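Local coordinates for phosphotriesterase family protein (Listeria monocytogenes serotype 4b str. H7858, PDB 3PNZ) that probably hydrolyses phosphorylated sugar lactones, using two zinc ions held in an amidohydrolase-type TIM-barrel fold, at residues I300-A303 / N304-F308. Numbering follows the deposited sequence.
Sequences IDEA and NEKGF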
loop_
_atom_site.group_PDB
_atom_site.type_symbol
_atom_site.label_atom_id
_atom_site.label_comp_id
_atom_site.label_asym_id
_atom_site.label_seq_id
_atom_site.Cartn_x
_atom_site.Cartn_y
_atom_site.Cartn_z
ATOM N N ILE A 300 7.158 -14.365 -16.352
ATOM C CA ILE A 300 6.498 -15.428 -17.091
ATOM C C ILE A 300 7.530 -16.399 -17.651
ATOM O O ILE A 300 7.416 -17.613 -17.471
ATOM C CB ILE A 300 5.608 -14.865 -18.212
ATOM C CG1 ILE A 300 4.430 -14.102 -17.604
ATOM C CG2 ILE A 300 5.107 -15.989 -19.110
ATOM C CD1 ILE A 300 3.571 -13.371 -18.628
ATOM N N ASP A 301 8.556 -15.854 -18.298
ATOM C CA ASP A 301 9.586 -16.673 -18.927
ATOM C C ASP A 301 10.337 -17.496 -17.893
ATOM O O ASP A 301 10.488 -18.708 -18.042
ATOM C CB ASP A 301 10.559 -15.802 -19.719
ATOM C CG ASP A 301 11.496 -16.621 -20.584
ATOM O OD1 ASP A 301 12.716 -16.351 -20.573
ATOM O OD2 ASP A 301 11.005 -17.545 -21.269
ATOM N N GLU A 302 10.788 -16.841 -16.826
ATOM C CA GLU A 302 11.555 -17.530 -15.799
ATOM C C GLU A 302 10.705 -18.578 -15.075
ATOM O O GLU A 302 11.158 -19.702 -14.847
ATOM C CB GLU A 302 12.179 -16.531 -14.812
ATOM C CG GLU A 302 13.116 -17.184 -13.817
ATOM C CD GLU A 302 13.858 -16.194 -12.931
ATOM O OE1 GLU A 302 13.685 -14.967 -13.092
ATOM O OE2 GLU A 302 14.616 -16.658 -12.056
ATOM N N ALA A 303 9.471 -18.225 -14.720
ATOM C CA ALA A 303 8.581 -19.185 -14.070
ATOM C C ALA A 303 8.320 -20.394 -14.968
ATOM O O ALA A 303 8.346 -21.538 -14.504
ATOM C CB ALA A 303 7.261 -18.528 -13.684
ATOM N N ASN A 304 8.057 -20.128 -16.247
ATOM C CA ASN A 304 7.847 -21.194 -17.225
ATOM C C ASN A 304 9.077 -22.098 -17.290
ATOM O O ASN A 304 8.960 -23.319 -17.295
ATOM C CB ASN A 304 7.565 -20.616 -18.614
ATOM C CG ASN A 304 6.154 -20.062 -18.761
ATOM O OD1 ASN A 304 5.269 -20.326 -17.943
ATOM N ND2 ASN A 304 5.935 -19.302 -19.828
ATOM N N GLU A 305 10.260 -21.490 -17.329
ATOM C CA GLU A 305 11.503 -22.256 -17.389
ATOM C C GLU A 305 11.647 -23.160 -16.165
ATOM O O GLU A 305 12.156 -24.278 -16.262
ATOM C CB GLU A 305 12.722 -21.327 -17.525
ATOM C CG GLU A 305 12.867 -20.681 -18.908
ATOM C CD GLU A 305 14.064 -19.733 -19.032
ATOM O OE1 GLU A 305 14.792 -19.513 -18.030
ATOM O OE2 GLU A 305 14.270 -19.199 -20.148
ATOM N N LYS A 306 11.190 -22.680 -15.013
ATOM C CA LYS A 306 11.317 -23.450 -13.778
ATOM C C LYS A 306 10.142 -24.395 -13.528
ATOM O O LYS A 306 10.051 -25.012 -12.466
ATOM C CB LYS A 306 11.519 -22.524 -12.576
ATOM C CG LYS A 306 12.749 -21.630 -12.684
ATOM C CD LYS A 306 13.423 -21.476 -11.335
ATOM C CE LYS A 306 13.843 -20.038 -11.062
ATOM N NZ LYS A 306 14.988 -19.578 -11.895
ATOM N N GLY A 307 9.240 -24.505 -14.497
ATOM C CA GLY A 307 8.178 -25.494 -14.415
ATOM C C GLY A 307 6.841 -24.995 -13.892
ATOM O O GLY A 307 5.918 -25.782 -13.678
ATOM N N PHE A 308 6.720 -23.689 -13.691
ATOM C CA PHE A 308 5.459 -23.131 -13.210
ATOM C C PHE A 308 4.590 -22.666 -14.382
ATOM O O PHE A 308 5.027 -22.671 -15.532
ATOM C CB PHE A 308 5.720 -21.971 -12.235
ATOM C CG PHE A 308 6.499 -22.365 -11.000
ATOM C CD1 PHE A 308 5.839 -22.757 -9.839
ATOM C CD2 PHE A 308 7.888 -22.316 -10.989
ATOM C CE1 PHE A 308 6.556 -23.115 -8.695
ATOM C CE2 PHE A 308 8.610 -22.668 -9.853
ATOM C CZ PHE A 308 7.940 -23.065 -8.702
#
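Phe308 N reaches back to Ala303 O at 2.8 Å, and with the bond from Gly307 N to Asn304 O at 3.1 Å it forms the Schellman motif that ends helix 289-305. Gly307 is the C-prime residue, and its positive phi of 97° swings the chain round so that Phe308 N can make the 6→1 bond, the one with the wider sequence span. The N-H of Phe308 arrives above the plane of the Ala303 carbonyl, 35° out of it, rather than on a lone pair. The same oxygen takes a weak second bond from Lys306 N, whose stronger bond, to Glu302 O at 3.0 Å, is of the i to i+4 kind that runs along the helix.

One turn apart, Glu302 and Lys306 run alongside each other and close a salt bridge. Glu302 is extended, with CG anti to the backbone N (chi1 -173°), whereas Lys306 bends at three torsions to bring NZ to the anti lone pair of OE2, at 2.9 Å. The other oxygen, OE1, pairs with Arg298 a turn earlier, so this carboxylate has a cation at each of its oxygens. Asp301 OD1 comes within 3.3 Å of Glu305 OE2. The two carboxylate planes are turned 68° against each other, and this like-charge approach may raise the proton affinity of either group.

Toward the protein, Phe308 packs on Leu256 and Val259 of helix 248-260 and on Leu313 of helix 310-325. Its CB also sits 4.0 Å from Ala303 CB, while Ala303 O lies in plane at the edge of its ring, 3.6 Å from CD2.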